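Local coordinates for type I modular polyketide synthase (Streptomyces albus subsp. albus, PDB 6IYR), which probably selects an extender unit from a malonyl-type coenzyme A thioester, probably methylmalonyl-coenzyme A, and transfers it onto the acyl carrier protein during salinomycin assembly, at residues Ser150-Leu164 and Trp196-Ala208. Sequence-based numbering, arbitrary orientation.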
ATOM      1  N   SER A 150       3.447  -4.445  17.566  1.00 36.98           N
ATOM      2  CA  SER A 150       4.328  -3.477  16.941  1.00 37.37           C
ATOM      3  C   SER A 150       4.284  -2.164  17.688  1.00 42.75           C
ATOM      4  O   SER A 150       3.345  -1.383  17.509  1.00 38.95           O
ATOM      5  CB  SER A 150       3.927  -3.239  15.489  1.00 39.52           C
ATOM      6  OG  SER A 150       4.740  -2.225  14.931  1.00 34.35           O
ATOM      7  N   PRO A 151       5.278  -1.924  18.554  1.00 43.58           N
ATOM      8  CA  PRO A 151       5.411  -0.648  19.219  1.00 40.36           C
ATOM      9  C   PRO A 151       5.476   0.513  18.228  1.00 36.29           C
ATOM     10  O   PRO A 151       4.933   1.563  18.497  1.00 40.92           O
ATOM     11  CB  PRO A 151       6.756  -0.775  19.932  1.00 46.77           C
ATOM     12  CG  PRO A 151       6.897  -2.232  20.174  1.00 43.93           C
ATOM     13  CD  PRO A 151       6.352  -2.853  18.939  1.00 42.32           C
ATOM     14  N   VAL A 152       6.132   0.314  17.094  1.00 39.11           N
ATOM     15  CA  VAL A 152       6.264   1.382  16.095  1.00 39.72           C
ATOM     16  C   VAL A 152       4.912   1.742  15.461  1.00 34.28           C
ATOM     17  O   VAL A 152       4.529   2.914  15.404  1.00 32.78           O
ATOM     18  CB  VAL A 152       7.234   0.958  14.987  1.00 42.10           C
ATOM     19  CG1 VAL A 152       7.239   1.968  13.848  1.00 43.04           C
ATOM     20  CG2 VAL A 152       8.620   0.794  15.569  1.00 50.24           C
ATOM     21  N   PHE A 153       4.137   0.726  15.092  1.00 35.91           N
ATOM     22  CA  PHE A 153       2.749   0.952  14.670  1.00 28.58           C
ATOM     23  C   PHE A 153       1.945   1.668  15.694  1.00 35.59           C
ATOM     24  O   PHE A 153       1.259   2.643  15.383  1.00 37.26           O
ATOM     25  CB  PHE A 153       2.036  -0.331  14.290  1.00 33.62           C
ATOM     26  CG  PHE A 153       0.768  -0.087  13.541  1.00 28.30           C
ATOM     27  CD1 PHE A 153       0.804   0.444  12.241  1.00 33.06           C
ATOM     28  CD2 PHE A 153      -0.436  -0.162  14.183  1.00 36.81           C
ATOM     29  CE1 PHE A 153      -0.376   0.717  11.554  1.00 28.41           C
ATOM     30  CE2 PHE A 153      -1.631   0.086  13.502  1.00 36.25           C
ATOM     31  CZ  PHE A 153      -1.598   0.573  12.212  1.00 31.27           C
ATOM     32  N   ALA A 154       2.053   1.237  16.940  1.00 31.83           N
ATOM     33  CA  ALA A 154       1.140   1.742  17.931  1.00 33.00           C
ATOM     34  C   ALA A 154       1.454   3.197  18.194  1.00 30.71           C
ATOM     35  O   ALA A 154       0.570   3.993  18.534  1.00 29.28           O
ATOM     36  CB  ALA A 154       1.233   0.947  19.217  1.00 41.92           C
ATOM     37  N   SER A 155       2.713   3.563  18.085  1.00 32.81           N
ATOM     38  CA  SER A 155       3.045   4.899  18.513  1.00 38.08           C
ATOM     39  C   SER A 155       2.864   5.897  17.353  1.00 28.86           C
ATOM     40  O   SER A 155       2.426   7.019  17.561  1.00 32.79           O
ATOM     41  CB  SER A 155       4.445   4.931  19.111  1.00 37.41           C
ATOM     42  OG  SER A 155       5.304   5.672  18.294  1.00 50.61           O
ATOM     43  N   ARG A 156       3.131   5.458  16.135  1.00 27.39           N
ATOM     44  CA  ARG A 156       2.825   6.282  14.957  1.00 30.56           C
ATOM     45  C   ARG A 156       1.326   6.494  14.767  1.00 34.49           C
ATOM     46  O   ARG A 156       0.876   7.607  14.508  1.00 36.51           O
ATOM     47  CB  ARG A 156       3.418   5.636  13.722  1.00 32.34           C
ATOM     48  CG  ARG A 156       3.426   6.542  12.491  1.00 34.01           C
ATOM     49  CD  ARG A 156       4.014   7.901  12.825  1.00 32.64           C
ATOM     50  NE  ARG A 156       4.422   8.581  11.612  1.00 34.55           N
ATOM     51  CZ  ARG A 156       4.729   9.872  11.553  1.00 38.18           C
ATOM     52  NH1 ARG A 156       5.102  10.415  10.411  1.00 35.60           N
ATOM     53  NH2 ARG A 156       4.653  10.621  12.624  1.00 37.63           N
ATOM     54  N   LEU A 157       0.539   5.450  15.011  1.00 30.19           N
ATOM     55  CA  LEU A 157      -0.900   5.563  14.919  1.00 25.91           C
ATOM     56  C   LEU A 157      -1.447   6.474  15.998  1.00 32.66           C
ATOM     57  O   LEU A 157      -2.356   7.240  15.726  1.00 28.61           O
ATOM     58  CB  LEU A 157      -1.588   4.190  14.947  1.00 30.27           C
ATOM     59  CG  LEU A 157      -3.043   4.225  14.482  1.00 33.44           C
ATOM     60  CD1 LEU A 157      -3.126   4.188  12.961  1.00 37.43           C
ATOM     61  CD2 LEU A 157      -3.854   3.086  15.093  1.00 36.70           C
ATOM     62  N   ALA A 158      -0.832   6.498  17.185  1.00 29.77           N
ATOM     63  CA  ALA A 158      -1.294   7.409  18.251  1.00 32.89           C
ATOM     64  C   ALA A 158      -0.940   8.851  17.909  1.00 30.45           C
ATOM     65  O   ALA A 158      -1.699   9.769  18.207  1.00 31.76           O
ATOM     66  CB  ALA A 158      -0.702   7.049  19.616  1.00 34.81           C
ATOM     67  N   GLU A 159       0.186   9.036  17.239  1.00 29.65           N
ATOM     68  CA  GLU A 159       0.510  10.354  16.698  1.00 35.99           C
ATOM     69  C   GLU A 159      -0.494  10.775  15.629  1.00 36.15           C
ATOM     70  O   GLU A 159      -0.832  11.967  15.540  1.00 29.84           O
ATOM     71  CB  GLU A 159       1.925  10.373  16.110  1.00 38.56           C
ATOM     72  CG  GLU A 159       3.028  10.392  17.160  1.00 45.14           C
ATOM     73  CD  GLU A 159       4.392  10.037  16.598  1.00 41.81           C
ATOM     74  OE1 GLU A 159       4.673  10.334  15.422  1.00 52.14           O
ATOM     75  OE2 GLU A 159       5.129   9.327  17.294  1.00 66.94           O
ATOM     76  N   CYS A 160      -0.930   9.826  14.785  1.00 29.43           N
ATOM     77  CA  CYS A 160      -1.901  10.169  13.744  1.00 30.43           C
ATOM     78  C   CYS A 160      -3.180  10.594  14.421  1.00 24.95           C
ATOM     79  O   CYS A 160      -3.835  11.581  14.012  1.00 29.71           O
ATOM     80  CB  CYS A 160      -2.123   9.018  12.762  1.00 24.83           C
ATOM     81  SG  CYS A 160      -0.719   8.752  11.684  1.00 30.95           S
ATOM     82  N   ALA A 161      -3.563   9.869  15.463  1.00 26.69           N
ATOM     83  CA  ALA A 161      -4.808  10.200  16.179  1.00 28.20           C
ATOM     84  C   ALA A 161      -4.723  11.610  16.805  1.00 30.70           C
ATOM     85  O   ALA A 161      -5.699  12.376  16.775  1.00 29.66           O
ATOM     86  CB  ALA A 161      -5.127   9.179  17.241  1.00 30.52           C
ATOM     87  N   ASP A 162      -3.561  11.974  17.345  1.00 34.23           N
ATOM     88  CA  ASP A 162      -3.407  13.342  17.886  1.00 35.16           C
ATOM     89  C   ASP A 162      -3.501  14.383  16.768  1.00 28.58           C
ATOM     90  O   ASP A 162      -4.143  15.417  16.943  1.00 31.62           O
ATOM     91  CB  ASP A 162      -2.078  13.525  18.633  1.00 46.21           C
ATOM     92  CG  ASP A 162      -1.964  12.646  19.870  1.00 49.52           C
ATOM     93  OD1 ASP A 162      -2.990  12.348  20.531  1.00 51.37           O
ATOM     94  OD2 ASP A 162      -0.822  12.278  20.191  1.00 60.97           O
ATOM     95  N   ALA A 163      -2.888  14.091  15.623  1.00 25.97           N
ATOM     96  CA  ALA A 163      -2.911  15.011  14.507  1.00 29.09           C
ATOM     97  C   ALA A 163      -4.331  15.278  14.029  1.00 32.19           C
ATOM     98  O   ALA A 163      -4.674  16.400  13.627  1.00 29.46           O
ATOM     99  CB  ALA A 163      -2.034  14.506  13.402  1.00 32.55           C
ATOM    100  N   LEU A 164      -5.192  14.278  14.157  1.00 27.53           N
ATOM    101  CA  LEU A 164      -6.535  14.334  13.601  1.00 28.08           C
ATOM    102  C   LEU A 164      -7.460  15.013  14.566  1.00 27.11           C
ATOM    103  O   LEU A 164      -8.556  15.430  14.196  1.00 25.79           O
ATOM    104  CB  LEU A 164      -7.114  12.907  13.287  1.00 27.38           C
ATOM    105  CG  LEU A 164      -6.581  12.317  11.991  1.00 26.30           C
ATOM    106  CD1 LEU A 164      -6.700  10.806  11.985  1.00 29.75           C
ATOM    107  CD2 LEU A 164      -7.200  12.936  10.727  1.00 27.03           C
ATOM    108  N   TRP A 196      -5.928   7.036   5.889  1.00 23.64           N
ATOM    109  CA  TRP A 196      -4.746   7.867   5.924  1.00 22.58           C
ATOM    110  C   TRP A 196      -3.819   7.425   7.088  1.00 21.67           C
ATOM    111  O   TRP A 196      -2.621   7.233   6.887  1.00 21.27           O
ATOM    112  CB  TRP A 196      -5.160   9.341   6.093  1.00 24.27           C
ATOM    113  CG  TRP A 196      -3.971  10.233   6.333  1.00 20.77           C
ATOM    114  CD1 TRP A 196      -3.073  10.641   5.419  1.00 21.82           C
ATOM    115  CD2 TRP A 196      -3.554  10.752   7.571  1.00 23.89           C
ATOM    116  NE1 TRP A 196      -2.124  11.412   6.004  1.00 26.10           N
ATOM    117  CE2 TRP A 196      -2.377  11.475   7.343  1.00 22.17           C
ATOM    118  CE3 TRP A 196      -4.003  10.603   8.881  1.00 24.12           C
ATOM    119  CZ2 TRP A 196      -1.675  12.095   8.362  1.00 28.16           C
ATOM    120  CZ3 TRP A 196      -3.339  11.273   9.876  1.00 27.37           C
ATOM    121  CH2 TRP A 196      -2.162  11.961   9.623  1.00 25.32           C
ATOM    122  N   ALA A 197      -4.375   7.359   8.284  1.00 22.38           N
ATOM    123  CA  ALA A 197      -3.623   7.074   9.490  1.00 25.04           C
ATOM    124  C   ALA A 197      -3.026   5.685   9.480  1.00 28.29           C
ATOM    125  O   ALA A 197      -1.851   5.506   9.837  1.00 24.84           O
ATOM    126  CB  ALA A 197      -4.521   7.233  10.702  1.00 22.82           C
ATOM    127  N   VAL A 198      -3.771   4.735   8.928  1.00 25.04           N
ATOM    128  CA  VAL A 198      -3.259   3.374   8.764  1.00 25.51           C
ATOM    129  C   VAL A 198      -2.089   3.338   7.816  1.00 30.08           C
ATOM    130  O   VAL A 198      -1.057   2.754   8.128  1.00 26.65           O
ATOM    131  CB  VAL A 198      -4.356   2.398   8.304  1.00 25.42           C
ATOM    132  CG1 VAL A 198      -3.786   1.044   7.871  1.00 25.83           C
ATOM    133  CG2 VAL A 198      -5.390   2.240   9.391  1.00 26.17           C
ATOM    134  N   MET A 199      -2.226   3.967   6.664  1.00 24.93           N
ATOM    135  CA  MET A 199      -1.153   3.939   5.681  1.00 21.80           C
ATOM    136  C   MET A 199       0.116   4.667   6.164  1.00 28.42           C
ATOM    137  O   MET A 199       1.262   4.179   5.969  1.00 27.92           O
ATOM    138  CB  MET A 199      -1.624   4.516   4.360  1.00 26.03           C
ATOM    139  CG  MET A 199      -2.740   3.730   3.659  1.00 29.79           C
ATOM    140  SD  MET A 199      -3.013   4.358   1.978  1.00 27.82           S
ATOM    141  CE  MET A 199      -3.908   5.847   2.424  1.00 27.96           C
ATOM    142  N   VAL A 200      -0.064   5.816   6.800  1.00 25.02           N
ATOM    143  CA  VAL A 200       1.085   6.523   7.372  1.00 26.73           C
ATOM    144  C   VAL A 200       1.776   5.614   8.404  1.00 28.64           C
ATOM    145  O   VAL A 200       2.981   5.530   8.456  1.00 26.53           O
ATOM    146  CB  VAL A 200       0.648   7.846   7.991  1.00 23.48           C
ATOM    147  CG1 VAL A 200       1.797   8.486   8.783  1.00 27.35           C
ATOM    148  CG2 VAL A 200       0.188   8.778   6.868  1.00 26.94           C
ATOM    149  N   SER A 201       0.997   4.845   9.136  1.00 28.95           N
ATOM    150  CA  SER A 201       1.548   4.089  10.232  1.00 29.26           C
ATOM    151  C   SER A 201       2.155   2.788   9.782  1.00 30.57           C
ATOM    152  O   SER A 201       3.216   2.444  10.260  1.00 29.12           O
ATOM    153  CB  SER A 201       0.542   3.921  11.338  1.00 26.75           C
ATOM    154  OG  SER A 201       0.257   5.208  11.902  1.00 28.94           O
ATOM    155  N   LEU A 202       1.594   2.165   8.743  1.00 30.81           N
ATOM    156  CA  LEU A 202       2.197   0.981   8.164  1.00 29.30           C
ATOM    157  C   LEU A 202       3.542   1.314   7.533  1.00 37.38           C
ATOM    158  O   LEU A 202       4.470   0.495   7.532  1.00 29.94           O
ATOM    159  CB  LEU A 202       1.273   0.371   7.111  1.00 28.43           C
ATOM    160  CG  LEU A 202      -0.034  -0.253   7.637  1.00 24.86           C
ATOM    161  CD1 LEU A 202      -0.798  -0.819   6.464  1.00 24.32           C
ATOM    162  CD2 LEU A 202       0.239  -1.381   8.633  1.00 28.07           C
ATOM    163  N   ALA A 203       3.645   2.492   6.919  1.00 34.63           N
ATOM    164  CA  ALA A 203       4.872   2.861   6.217  1.00 30.93           C
ATOM    165  C   ALA A 203       6.058   2.969   7.193  1.00 30.85           C
ATOM    166  O   ALA A 203       7.198   2.693   6.844  1.00 30.72           O
ATOM    167  CB  ALA A 203       4.684   4.167   5.462  1.00 35.45           C
ATOM    168  N   GLU A 204       5.764   3.493   8.371  1.00 28.13           N
ATOM    169  CA  GLU A 204       6.733   3.676   9.417  1.00 31.88           C
ATOM    170  C   GLU A 204       7.223   2.339   9.988  1.00 36.21           C
ATOM    171  O   GLU A 204       8.394   2.199  10.253  1.00 30.50           O
ATOM    172  CB  GLU A 204       6.088   4.479  10.516  1.00 31.62           C
ATOM    173  CG  GLU A 204       7.049   4.871  11.607  1.00 34.59           C
ATOM    174  CD  GLU A 204       7.991   5.969  11.174  1.00 42.95           C
ATOM    175  OE1 GLU A 204       7.905   6.474  10.015  1.00 42.23           O
ATOM    176  OE2 GLU A 204       8.825   6.328  12.019  1.00 56.84           O
ATOM    177  N   VAL A 205       6.369   1.322  10.005  1.00 29.70           N
ATOM    178  CA  VAL A 205       6.834  -0.059  10.326  1.00 30.93           C
ATOM    179  C   VAL A 205       7.794  -0.578   9.305  1.00 29.59           C
ATOM    180  O   VAL A 205       8.840  -1.062   9.657  1.00 31.06           O
ATOM    181  CB  VAL A 205       5.661  -1.030  10.468  1.00 26.44           C
ATOM    182  CG1 VAL A 205       6.120  -2.446  10.831  1.00 32.62           C
ATOM    183  CG2 VAL A 205       4.748  -0.493  11.529  1.00 28.48           C
ATOM    184  N   TRP A 206       7.524  -0.349   8.024  1.00 26.49           N
ATOM    185  CA  TRP A 206       8.451  -0.755   7.001  1.00 23.47           C
ATOM    186  C   TRP A 206       9.789  -0.054   7.209  1.00 37.71           C
ATOM    187  O   TRP A 206      10.844  -0.687   7.200  1.00 30.94           O
ATOM    188  CB  TRP A 206       7.911  -0.465   5.615  1.00 29.85           C
ATOM    189  CG  TRP A 206       6.972  -1.522   5.044  1.00 31.57           C
ATOM    190  CD1 TRP A 206       5.606  -1.481   5.035  1.00 28.04           C
ATOM    191  CD2 TRP A 206       7.336  -2.743   4.394  1.00 30.82           C
ATOM    192  NE1 TRP A 206       5.102  -2.568   4.375  1.00 27.53           N
ATOM    193  CE2 TRP A 206       6.137  -3.390   4.020  1.00 31.53           C
ATOM    194  CE3 TRP A 206       8.551  -3.363   4.105  1.00 30.95           C
ATOM    195  CZ2 TRP A 206       6.124  -4.610   3.349  1.00 28.10           C
ATOM    196  CZ3 TRP A 206       8.533  -4.540   3.360  1.00 30.50           C
ATOM    197  CH2 TRP A 206       7.339  -5.151   3.003  1.00 28.67           C
ATOM    198  N   ARG A 207       9.727   1.248   7.511  1.00 31.19           N
ATOM    199  CA  ARG A 207      10.912   2.067   7.764  1.00 37.89           C
ATOM    200  C   ARG A 207      11.703   1.606   8.980  1.00 34.68           C
ATOM    201  O   ARG A 207      12.897   1.442   8.910  1.00 35.99           O
ATOM    202  CB  ARG A 207      10.505   3.519   7.995  1.00 37.48           C
ATOM    203  CG  ARG A 207      10.901   4.491   6.906  1.00 54.85           C
ATOM    204  CD  ARG A 207      10.894   5.926   7.426  1.00 64.78           C
ATOM    205  NE  ARG A 207      10.931   5.974   8.891  1.00 74.07           N
ATOM    206  CZ  ARG A 207      11.959   6.377   9.637  1.00 64.13           C
ATOM    207  NH1 ARG A 207      13.090   6.799   9.090  1.00 49.78           N
ATOM    208  NH2 ARG A 207      11.849   6.356  10.956  1.00 60.62           N
ATOM    209  N   ALA A 208      11.016   1.369  10.080  1.00 31.31           N
ATOM    210  CA  ALA A 208      11.640   0.828  11.301  1.00 35.41           C
ATOM    211  C   ALA A 208      12.315  -0.536  11.064  1.00 37.80           C
ATOM    212  O   ALA A 208      13.271  -0.904  11.753  1.00 43.25           O
ATOM    213  CB  ALA A 208      10.597   0.720  12.397  1.00 34.08           C
TER
HETATM  214  O   HOH W   1       4.836   7.537   9.022  1.00 36.79           O
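Leu164 and Trp196 pass one another head to tail, Leu164 CD1 lying at the indole edge, 4.0 Å from Trp196 CZ3. Cys160 SG approaches the ring obliquely, a sulfur-aromatic contact 4.6 Å from the centroid of the Trp196 six-membered ring. The next residue, Ala197, puts its CB 3.6 Å from Cys160 CB and against Leu157 CD1. Val200 CG1 supports Cys160 SG and Arg156 NE, and its CG2 sits over the rim of one face of the Trp196 indole in the same helix; water 1 accepts from Arg156 NE and donates to the Val200 carbonyl, bridging the helices.

Ser201 fits as a knob among Phe153, Arg156, Leu157 and Cys160 where the axes, 8.5 Å apart at closest, run roughly antiparallel at 143°. Both helices belong to the acyltransferase domain, and helix 188-208 also packs against helix 431-443 through Trp206. With OG anti to its own carbonyl carbon (chi1 -66°), Ser201 donates back to Ala197 O at 3.0 Å, satisfying this buried hydroxyl, and its CB abuts Phe153 CE1. The Phe153 ring is itself a knob, alongside Leu202, whose CD2 is 3.6 Å from Phe153 CE1.

Glu204 presents its methylene carbons to Val152 and Arg156, while Arg207 NE and NH2 grip its carboxylate oxygens, one each, from above the carboxylate plane. Arg156 NH2 makes an almost in-plane salt bridge to Glu159 OE1; Glu204 OE1, 4.4 Å from Arg156 NE, is only a nearby opposite charge that water 1 reaches weakly. Val205 CG2 touches Ser150 OG, which caps Phe153 N and bonds Ala35 O. Ala208 CB meets Val152 CG2 at 3.7 Å.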